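Local coordinates for suppressor of fused family protein (Neisseria gonorrhoeae, PDB 3K5J) that is of unknown function but resembles the N-terminal domain of human Suppressor of fused, a regulator of Hedgehog signalling, and may likewise act by binding other proteins, at residues A[49-54]-A[123-128]; A[67-72]-A[80-85]; A[106-111]-A[171-176]. All coordinates share one frame; numbering follows the deposited sequence. Where two conformers were deposited one is given.

Contact 1: residues A[49-54]-A[123-128]; sequences DEPWVY and YPYGQE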
loop_
_atom_site.group_PDB
_atom_site.type_symbol
_atom_site.label_atom_id
_atom_site.label_comp_id
_atom_site.label_asym_id
_atom_site.label_seq_id
_atom_site.Cartn_x
_atom_site.Cartn_y
_atom_site.Cartn_z
ATOM N N ASP A 49 -0.897 -14.847 -14.043
ATOM C CA ASP A 49 -0.028 -13.743 -14.466
ATOM C C ASP A 49 -0.489 -12.387 -13.922
ATOM O O ASP A 49 0.014 -11.338 -14.333
ATOM C CB ASP A 49 0.076 -13.703 -15.995
ATOM C CG ASP A 49 -1.254 -13.582 -16.628
ATOM O OD1 ASP A 49 -2.225 -13.488 -15.842
ATOM O OD2 ASP A 49 -1.368 -13.581 -17.862
ATOM N N GLU A 50 -1.440 -12.410 -12.992
ATOM C CA GLU A 50 -1.994 -11.218 -12.321
ATOM C C GLU A 50 -1.642 -11.222 -10.847
ATOM O O GLU A 50 -1.664 -12.259 -10.249
ATOM C CB GLU A 50 -3.520 -11.226 -12.422
ATOM C CG GLU A 50 -3.987 -10.879 -13.809
ATOM C CD GLU A 50 -5.483 -11.006 -13.993
ATOM O OE1 GLU A 50 -6.215 -11.063 -12.999
ATOM O OE2 GLU A 50 -5.923 -11.039 -15.143
ATOM N N PRO A 51 -1.349 -10.046 -10.248
ATOM C CA PRO A 51 -1.061 -9.991 -8.828
ATOM C C PRO A 51 -2.304 -9.886 -7.965
ATOM O O PRO A 51 -3.407 -9.817 -8.478
ATOM C CB PRO A 51 -0.233 -8.718 -8.705
ATOM C CG PRO A 51 -0.831 -7.807 -9.730
ATOM C CD PRO A 51 -1.182 -8.739 -10.892
ATOM N N TRP A 52 -2.072 -9.907 -6.664
ATOM C CA TRP A 52 -3.079 -9.739 -5.639
ATOM C C TRP A 52 -2.958 -8.299 -5.133
ATOM O O TRP A 52 -1.852 -7.809 -4.947
ATOM C CB TRP A 52 -2.787 -10.687 -4.508
ATOM C CG TRP A 52 -2.769 -12.132 -4.949
ATOM C CD1 TRP A 52 -1.822 -12.772 -5.710
ATOM C CD2 TRP A 52 -3.768 -13.084 -4.669
ATOM N NE1 TRP A 52 -2.186 -14.078 -5.932
ATOM C CE2 TRP A 52 -3.381 -14.300 -5.289
ATOM C CE3 TRP A 52 -4.941 -13.039 -3.951
ATOM C CZ2 TRP A 52 -4.167 -15.450 -5.223
ATOM C CZ3 TRP A 52 -5.705 -14.167 -3.861
ATOM C CH2 TRP A 52 -5.306 -15.368 -4.491
ATOM N N VAL A 53 -4.075 -7.627 -4.928
ATOM C CA VAL A 53 -4.053 -6.284 -4.418
ATOM C C VAL A 53 -4.783 -6.219 -3.084
ATOM O O VAL A 53 -5.917 -6.657 -2.964
ATOM C CB VAL A 53 -4.665 -5.245 -5.392
ATOM C CG1 VAL A 53 -4.480 -3.813 -4.870
ATOM C CG2 VAL A 53 -4.068 -5.413 -6.793
ATOM N N TYR A 54 -4.119 -5.646 -2.074
ATOM C CA TYR A 54 -4.663 -5.472 -0.733
ATOM C C TYR A 54 -4.823 -3.987 -0.437
ATOM O O TYR A 54 -3.840 -3.238 -0.538
ATOM C CB TYR A 54 -3.754 -6.101 0.310
ATOM C CG TYR A 54 -3.638 -7.634 0.275
ATOM C CD1 TYR A 54 -2.879 -8.271 -0.691
ATOM C CD2 TYR A 54 -4.400 -8.408 1.137
ATOM C CE1 TYR A 54 -2.816 -9.652 -0.747
ATOM C CE2 TYR A 54 -4.332 -9.795 1.099
ATOM C CZ TYR A 54 -3.525 -10.410 0.151
ATOM O OH TYR A 54 -3.490 -11.799 0.117
ATOM N N TYR A 123 0.656 4.607 -9.866
ATOM C CA TYR A 123 1.081 4.569 -11.263
ATOM C C TYR A 123 0.604 3.355 -12.068
ATOM O O TYR A 123 0.277 3.501 -13.242
ATOM C CB TYR A 123 2.601 4.711 -11.355
ATOM C CG TYR A 123 3.133 6.022 -10.815
ATOM C CD1 TYR A 123 2.754 7.221 -11.377
ATOM C CD2 TYR A 123 3.962 6.066 -9.702
ATOM C CE1 TYR A 123 3.249 8.419 -10.885
ATOM C CE2 TYR A 123 4.463 7.249 -9.205
ATOM C CZ TYR A 123 4.092 8.442 -9.776
ATOM O OH TYR A 123 4.580 9.604 -9.243
ATOM N N PRO A 124 0.503 2.147 -11.445
ATOM C CA PRO A 124 0.040 0.995 -12.254
ATOM C C PRO A 124 -1.398 1.070 -12.732
ATOM O O PRO A 124 -1.782 0.388 -13.698
ATOM C CB PRO A 124 0.242 -0.202 -11.307
ATOM C CG PRO A 124 1.361 0.259 -10.405
ATOM C CD PRO A 124 1.062 1.692 -10.156
ATOM N N TYR A 125 -2.191 1.909 -12.052
ATOM C CA TYR A 125 -3.628 1.937 -12.197
ATOM C C TYR A 125 -4.247 3.250 -12.688
ATOM O O TYR A 125 -5.263 3.234 -13.392
ATOM C CB TYR A 125 -4.266 1.475 -10.888
ATOM C CG TYR A 125 -3.802 0.107 -10.474
ATOM C CD1 TYR A 125 -3.896 -0.955 -11.362
ATOM C CD2 TYR A 125 -3.259 -0.130 -9.227
ATOM C CE1 TYR A 125 -3.440 -2.223 -11.028
ATOM C CE2 TYR A 125 -2.814 -1.394 -8.868
ATOM C CZ TYR A 125 -2.931 -2.450 -9.746
ATOM O OH TYR A 125 -2.439 -3.696 -9.350
ATOM N N GLY A 126 -3.630 4.364 -12.320
ATOM C CA GLY A 126 -4.084 5.667 -12.816
ATOM C C GLY A 126 -5.188 6.338 -12.009
ATOM O O GLY A 126 -5.599 5.879 -10.936
ATOM N N GLN A 127 -5.685 7.442 -12.564
ATOM C CA GLN A 127 -6.543 8.336 -11.867
ATOM C C GLN A 127 -7.890 7.740 -11.505
ATOM O O GLN A 127 -8.484 8.137 -10.498
ATOM C CB GLN A 127 -6.771 9.595 -12.690
ATOM C CG GLN A 127 -7.445 10.729 -11.899
ATOM C CD GLN A 127 -7.730 11.897 -12.775
ATOM O OE1 GLN A 127 -8.627 11.839 -13.626
ATOM N NE2 GLN A 127 -6.942 12.954 -12.617
ATOM N N GLU A 128 -8.376 6.775 -12.292
ATOM C CA GLU A 128 -9.673 6.159 -11.969
ATOM C C GLU A 128 -9.637 5.440 -10.617
ATOM O O GLU A 128 -10.647 5.391 -9.919
ATOM C CB GLU A 128 -10.126 5.155 -13.042
ATOM C CG GLU A 128 -11.566 4.628 -12.848
ATOM C CD GLU A 128 -11.990 3.658 -13.927
ATOM O OE1 GLU A 128 -11.192 3.367 -14.832
ATOM O OE2 GLU A 128 -13.119 3.175 -13.838
#
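Val53 and Tyr125 make most of this small contact, which buries 84 Å² in all. The apolar part is a single methyl against the far end of a ring: Val53 CG2 lies 3.5 Å from Tyr125 OH and 4.3 Å from Tyr125 CZ, approaching the ring obliquely. The valine holds CG1 anti to its backbone N (chi1 -174°), which leaves CG2 beside that N and turned to the phenol. Pro51 adds a looser touch, its CG 4.4 Å from Tyr125 OH. The two segments exchange no hydrogen bond.

Such a meeting illustrates how a loop residue can reach a sheet across a wide backbone gap, here 11.3 Å between Val53 CA and Tyr125 CA. The strand 52-57 belongs to the mixed sheet of this Sufu-like fold, paired with 39-43 and 65-71, and the tyrosine comes from the loop leading into helix 127-130, where Gly126 is the N-cap.

Two further residues pack against the tyrosine ring. Pro124 CB sits 3.9 Å above the ring plane, over its centre, and Trp16, just after helix 2-15, meets the ring edge-to-face. Ile70 of the neighbouring strand also touches the phenol, as it does Pro51. Within the sheet, Val53 is hydrogen-bonded through its backbone to Val43 of strand 39-43, and its side chain touches Phe68 of strand 65-71.

Contact 2: residues A[67-72]-A[80-85]; sequences FFIISP and ETLAML
Strand 67-71 and helix 80-85 run nearly antiparallel, at 159° between their N-to-C directions, with the axes of these short segments 10.0 Å apart and the closest CA pair being Phe67 CA and Leu82 CA, 8.1 Å apart. At that spacing, usual for a helix laid on a sheet, the gap is bridged mainly by side chains, and no hydrogen bond crosses it.

Ile69 does most of the bridging from the strand. Its CG1 branch stands anti to the carbonyl carbon (chi1 -62°) and the chain continues extended, carrying the terminal CD1 out to the helix. There CD1 meets two residues of the helix: Leu82, at 4.1 Å from CG and 4.2 Å from CD2, and Thr81, at 4.2 Å from CG2. The isoleucine and leucine side chains lie alongside one another, pointing opposite ways, rather than meeting end to end. Leu82 CD2 also lies 4.2 Å from the backbone O of Phe67, so a single leucine branch packs against both the side chain of Ile69 and the main chain two residues earlier. Thr81 offers its methyl to the strand while OG1 bonds back to the carbonyl O of Glu77, one turn earlier in the helix; its polar end is thus satisfied within an apolar interface.

All the touching residues are buried, as expected of a hydrophobic core between helix and sheet. Phe67 and Ile69 also rest on Leu140 of the parallel neighbour 135-143, and Ile69 and Thr81 both reach Phe117 of strand 116-120. At the other flank Leu82 touches Tyr54 of strand 52-57, so helix 77-91 spans several strands on one face of the sheet.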
loop_
_atom_site.group_PDB
_atom_site.type_symbol
_atom_site.label_atom_id
_atom_site.label_comp_id
_atom_site.label_asym_id
_atom_site.label_seq_id
_atom_site.Cartn_x
_atom_site.Cartn_y
_atom_site.Cartn_z
ATOM N N PHE A 67 -4.465 3.202 1.424
ATOM C CA PHE A 67 -3.196 2.675 0.939
ATOM C C PHE A 67 -3.403 1.268 0.368
ATOM O O PHE A 67 -4.257 0.507 0.846
ATOM C CB PHE A 67 -2.184 2.620 2.079
ATOM C CG PHE A 67 -1.913 3.964 2.700
ATOM C CD1 PHE A 67 -1.067 4.869 2.059
ATOM C CD2 PHE A 67 -2.598 4.390 3.810
ATOM C CE1 PHE A 67 -0.860 6.113 2.590
ATOM C CE2 PHE A 67 -2.408 5.674 4.314
ATOM C CZ PHE A 67 -1.553 6.529 3.707
ATOM N N PHE A 68 -2.604 0.876 -0.623
ATOM C CA PHE A 68 -2.673 -0.477 -1.132
ATOM C C PHE A 68 -1.304 -1.057 -1.436
ATOM O O PHE A 68 -0.346 -0.335 -1.743
ATOM C CB PHE A 68 -3.590 -0.592 -2.380
ATOM C CG PHE A 68 -3.127 0.163 -3.561
ATOM C CD1 PHE A 68 -2.286 -0.461 -4.488
ATOM C CD2 PHE A 68 -3.535 1.448 -3.801
ATOM C CE1 PHE A 68 -1.822 0.231 -5.597
ATOM C CE2 PHE A 68 -3.086 2.121 -4.923
ATOM C CZ PHE A 68 -2.227 1.530 -5.820
ATOM N N ILE A 69 -1.250 -2.386 -1.384
ATOM C CA ILE A 69 -0.054 -3.202 -1.653
ATOM C C ILE A 69 -0.380 -4.114 -2.833
ATOM O O ILE A 69 -1.453 -4.773 -2.831
ATOM C CB ILE A 69 0.330 -4.048 -0.428
ATOM C CG1 ILE A 69 0.675 -3.182 0.778
ATOM C CG2 ILE A 69 1.473 -5.020 -0.767
ATOM C CD1 ILE A 69 0.600 -3.866 2.147
ATOM N N ILE A 70 0.534 -4.152 -3.801
ATOM C CA ILE A 70 0.427 -5.071 -4.950
ATOM C C ILE A 70 1.379 -6.233 -4.695
ATOM O O ILE A 70 2.580 -6.031 -4.554
ATOM C CB ILE A 70 0.717 -4.406 -6.329
ATOM C CG1 ILE A 70 0.085 -3.013 -6.453
ATOM C CG2 ILE A 70 0.333 -5.352 -7.470
ATOM C CD1 ILE A 70 0.499 -2.273 -7.736
ATOM N N SER A 71 0.838 -7.444 -4.581
ATOM C CA SER A 71 1.604 -8.608 -4.130
ATOM C C SER A 71 1.684 -9.687 -5.188
ATOM O O SER A 71 0.670 -10.032 -5.811
ATOM C CB SER A 71 0.974 -9.209 -2.883
ATOM O OG SER A 71 1.781 -10.217 -2.319
ATOM N N PRO A 72 2.871 -10.285 -5.351
ATOM C CA PRO A 72 2.983 -11.379 -6.330
ATOM C C PRO A 72 2.220 -12.651 -5.974
ATOM O O PRO A 72 1.944 -13.487 -6.855
ATOM C CB PRO A 72 4.515 -11.611 -6.399
ATOM C CG PRO A 72 5.048 -11.128 -5.145
ATOM C CD PRO A 72 4.179 -9.945 -4.756
ATOM N N GLU A 80 -2.029 -8.005 7.929
ATOM C CA GLU A 80 -1.377 -7.683 9.189
ATOM C C GLU A 80 -0.672 -6.311 9.090
ATOM O O GLU A 80 -0.772 -5.445 9.978
ATOM C CB GLU A 80 -0.350 -8.796 9.517
ATOM C CG GLU A 80 -0.919 -10.212 9.707
ATOM C CD GLU A 80 0.053 -11.373 9.392
ATOM O OE1 GLU A 80 1.283 -11.146 9.126
ATOM O OE2 GLU A 80 -0.459 -12.546 9.388
ATOM N N THR A 81 0.030 -6.102 7.990
ATOM C CA THR A 81 0.763 -4.838 7.756
ATOM C C THR A 81 -0.198 -3.663 7.726
ATOM O O THR A 81 0.039 -2.637 8.353
ATOM C CB THR A 81 1.534 -4.909 6.412
ATOM O OG1 THR A 81 2.565 -5.885 6.559
ATOM C CG2 THR A 81 2.122 -3.591 6.020
ATOM N N LEU A 82 -1.320 -3.825 7.013
ATOM C CA LEU A 82 -2.248 -2.712 6.883
ATOM C C LEU A 82 -2.930 -2.375 8.215
ATOM O O LEU A 82 -3.176 -1.195 8.480
ATOM C CB LEU A 82 -3.251 -2.951 5.761
ATOM C CG LEU A 82 -2.662 -2.869 4.346
ATOM C CD1 LEU A 82 -3.634 -3.400 3.279
ATOM C CD2 LEU A 82 -2.229 -1.454 3.993
ATOM N N ALA A 83 -3.213 -3.373 9.065
ATOM C CA ALA A 83 -3.732 -3.085 10.407
ATOM C C ALA A 83 -2.729 -2.274 11.243
ATOM O O ALA A 83 -3.080 -1.311 11.924
ATOM C CB ALA A 83 -4.163 -4.350 11.147
HETATM N N MSE A 84 -1.468 -2.641 11.150
HETATM C CA MSE A 84 -0.392 -1.912 11.833
HETATM C C MSE A 84 -0.349 -0.477 11.327
HETATM O O MSE A 84 -0.227 0.470 12.120
HETATM C CB MSE A 84 0.928 -2.629 11.600
HETATM C CG MSE A 84 2.143 -1.850 12.092
HETATM SE SE MSE A 84 3.825 -2.617 11.562
HETATM C CE MSE A 84 3.803 -2.080 9.732
ATOM N N LEU A 85 -0.447 -0.303 9.995
ATOM C CA LEU A 85 -0.397 1.046 9.406
ATOM C C LEU A 85 -1.621 1.896 9.744
ATOM O O LEU A 85 -1.511 3.110 9.877
ATOM C CB LEU A 85 -0.111 1.022 7.864
ATOM C CG LEU A 85 1.219 0.348 7.502
ATOM C CD1 LEU A 85 1.436 0.373 5.966
ATOM C CD2 LEU A 85 2.406 0.968 8.224
#

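Contact 3: residues A[106-111]-A[171-176]; sequences RPWVEQ and LDINRA
Ile173 leans against three residues of segment 106-111, joining two loops: one links strands 101-103 and 116-120, the other follows helix 156-166. A type I beta turn from Asp172 to Arg175, combined with an Asx turn, presents the isoleucine, an example of a turn offering one apolar residue to a neighbouring loop.

The tight side is made by CG2 of Ile173. It lies 3.6 Å from Val109 CG2, the two side chains crossing at about a right angle, and 4.1 Å from CZ2 of Trp108, whose ring it approaches obliquely. Val109 CG2 packs in turn over one face of the indole, 4.0 Å above the plane and offset toward the rim, so valine and isoleucine methyls gather at the tryptophan. Trp108 and Val109 are buried; inward of them, Ile69 touches the indole and His78 of helix 77-91 touches the valine.

Toward solvent the packing thins. CD1 of Ile173 rests against the base of Gln111, 3.9 Å from CB and 4.0 Å from its backbone C, and the exposed glutamine bends at chi2 (-71°), so the amide is carried off from segment 171-176. No hydrogen bond joins the two segments themselves, although Ile173 O accepts from Ser112 OG just beyond the first. Within the turn, Asn174 N donates to Asp172 OD1 at 2.9 Å, with an N-H...O angle of 156°, meeting the oxygen from above the carboxylate plane.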
loop_
_atom_site.group_PDB
_atom_site.type_symbol
_atom_site.label_atom_id
_atom_site.label_comp_id
_atom_site.label_asym_id
_atom_site.label_seq_id
_atom_site.Cartn_x
_atom_site.Cartn_y
_atom_site.Cartn_z
ATOM N N ARG A 106 9.756 -5.090 9.507
ATOM C CA ARG A 106 10.026 -6.433 9.079
ATOM C C ARG A 106 9.948 -6.432 7.548
ATOM O O ARG A 106 9.465 -5.470 6.964
ATOM C CB ARG A 106 9.003 -7.398 9.666
ATOM C CG ARG A 106 7.630 -7.236 9.139
ATOM C CD ARG A 106 6.724 -8.238 9.825
ATOM N NE ARG A 106 5.421 -8.279 9.189
ATOM C CZ ARG A 106 4.374 -8.918 9.668
ATOM N NH1 ARG A 106 4.466 -9.534 10.888
ATOM N NH2 ARG A 106 3.238 -8.882 8.942
ATOM N N PRO A 107 10.402 -7.508 6.886
ATOM C CA PRO A 107 10.236 -7.576 5.450
ATOM C C PRO A 107 8.776 -7.538 5.037
ATOM O O PRO A 107 7.917 -8.138 5.699
ATOM C CB PRO A 107 10.879 -8.895 5.085
ATOM C CG PRO A 107 11.873 -9.118 6.191
ATOM C CD PRO A 107 11.170 -8.653 7.409
ATOM N N TRP A 108 8.490 -6.908 3.909
ATOM C CA TRP A 108 7.077 -6.778 3.490
ATOM C C TRP A 108 6.425 -8.139 3.249
ATOM O O TRP A 108 5.249 -8.305 3.513
ATOM C CB TRP A 108 6.940 -5.862 2.269
ATOM C CG TRP A 108 7.440 -6.365 0.972
ATOM C CD1 TRP A 108 8.733 -6.712 0.646
ATOM C CD2 TRP A 108 6.673 -6.529 -0.243
ATOM N NE1 TRP A 108 8.802 -7.079 -0.678
ATOM C CE2 TRP A 108 7.559 -6.970 -1.248
ATOM C CE3 TRP A 108 5.325 -6.315 -0.586
ATOM C CZ2 TRP A 108 7.120 -7.238 -2.556
ATOM C CZ3 TRP A 108 4.909 -6.546 -1.862
ATOM C CH2 TRP A 108 5.785 -7.052 -2.836
ATOM N N VAL A 109 7.211 -9.068 2.678
ATOM C CA VAL A 109 6.887 -10.489 2.666
ATOM C C VAL A 109 8.166 -11.221 3.145
ATOM O O VAL A 109 9.296 -10.757 2.892
ATOM C CB VAL A 109 6.397 -10.985 1.317
ATOM C CG1 VAL A 109 5.116 -10.287 0.882
ATOM C CG2 VAL A 109 7.423 -10.819 0.218
ATOM N N GLU A 110 7.963 -12.363 3.815
ATOM C CA GLU A 110 9.028 -13.077 4.563
ATOM C C GLU A 110 10.350 -13.174 3.833
ATOM O O GLU A 110 11.396 -12.905 4.436
ATOM C CB GLU A 110 8.590 -14.525 4.950
ATOM C CG GLU A 110 9.622 -15.312 5.857
ATOM C CD GLU A 110 9.359 -16.821 5.894
ATOM O OE1 GLU A 110 8.403 -17.315 5.238
ATOM O OE2 GLU A 110 10.131 -17.531 6.580
ATOM N N GLN A 111 10.333 -13.595 2.592
ATOM C CA GLN A 111 11.616 -13.889 1.923
ATOM C C GLN A 111 12.298 -12.703 1.267
ATOM O O GLN A 111 13.393 -12.806 0.759
ATOM C CB GLN A 111 11.461 -15.041 0.932
ATOM C CG GLN A 111 11.153 -16.379 1.619
ATOM C CD GLN A 111 12.368 -16.909 2.367
ATOM O OE1 GLN A 111 13.455 -17.028 1.800
ATOM N NE2 GLN A 111 12.200 -17.191 3.648
ATOM N N LEU A 171 6.962 -6.384 -8.375
ATOM C CA LEU A 171 6.536 -7.703 -7.958
ATOM C C LEU A 171 7.654 -8.669 -7.661
ATOM O O LEU A 171 7.390 -9.747 -7.174
ATOM C CB LEU A 171 5.565 -8.320 -8.961
ATOM C CG LEU A 171 4.294 -7.515 -9.200
ATOM C CD1 LEU A 171 3.477 -8.184 -10.356
ATOM C CD2 LEU A 171 3.467 -7.390 -7.944
ATOM N N ASP A 172 8.891 -8.251 -7.919
ATOM C CA ASP A 172 10.060 -9.102 -7.692
ATOM C C ASP A 172 10.588 -8.807 -6.283
ATOM O O ASP A 172 11.097 -7.716 -6.042
ATOM C CB ASP A 172 11.105 -8.787 -8.778
ATOM C CG ASP A 172 12.396 -9.526 -8.579
ATOM O OD1 ASP A 172 12.470 -10.383 -7.677
ATOM O OD2 ASP A 172 13.319 -9.263 -9.428
ATOM N N ILE A 173 10.452 -9.786 -5.392
ATOM C CA ILE A 173 10.875 -9.657 -4.014
ATOM C C ILE A 173 12.401 -9.488 -3.841
ATOM O O ILE A 173 12.861 -9.085 -2.753
ATOM C CB ILE A 173 10.369 -10.773 -3.079
ATOM C CG1 ILE A 173 10.989 -12.129 -3.425
ATOM C CG2 ILE A 173 8.843 -10.863 -3.143
ATOM C CD1 ILE A 173 10.730 -13.221 -2.401
ATOM N N ASN A 174 13.140 -9.764 -4.908
ATOM C CA ASN A 174 14.604 -9.656 -4.940
ATOM C C ASN A 174 15.073 -8.741 -6.080
ATOM O O ASN A 174 16.195 -8.899 -6.584
ATOM C CB ASN A 174 15.255 -11.054 -5.063
ATOM C CG ASN A 174 16.781 -11.012 -4.911
ATOM O OD1 ASN A 174 17.274 -10.389 -3.977
ATOM N ND2 ASN A 174 17.519 -11.718 -5.803
ATOM N N ARG A 175 14.276 -7.762 -6.515
ATOM C CA ARG A 175 14.758 -6.886 -7.570
ATOM C C ARG A 175 16.042 -6.185 -7.140
ATOM O O ARG A 175 16.244 -5.924 -5.958
ATOM C CB ARG A 175 13.730 -5.851 -7.996
ATOM C CG ARG A 175 13.387 -4.793 -6.986
ATOM C CD ARG A 175 12.646 -3.619 -7.656
ATOM N NE ARG A 175 12.246 -2.604 -6.704
ATOM C CZ ARG A 175 13.018 -1.608 -6.255
ATOM N NH1 ARG A 175 14.286 -1.437 -6.676
ATOM N NH2 ARG A 175 12.517 -0.758 -5.372
ATOM N N ALA A 176 16.872 -5.820 -8.109
ATOM C CA ALA A 176 18.066 -5.057 -7.813
ATOM C C ALA A 176 17.721 -3.672 -7.306
ATOM O O ALA A 176 16.737 -3.033 -7.740
ATOM C CB ALA A 176 18.941 -4.936 -9.041
#

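Contacts 1 and 2 share the sheet: strands 52-57 and 65-71 are antiparallel neighbours, joined by probable hydrogen bonds from Ser71 N to Trp52 O (2.7 Å) and from Ile69 N to Tyr54 O (2.9 Å). Their centres lie about 13 Å apart, and both segments of contact 2 fall in sequence between the two segments of contact 1. Contact 3, also about 13 Å from contact 2 between centres, is tied to it by a salt bridge from Arg106 NH2 to Glu80 OE1 (3.0 Å). Contacts 1 and 3 are about 18 Å apart between centres, yet Pro51 CB still touches Leu171 CD2 at 4.0 Å.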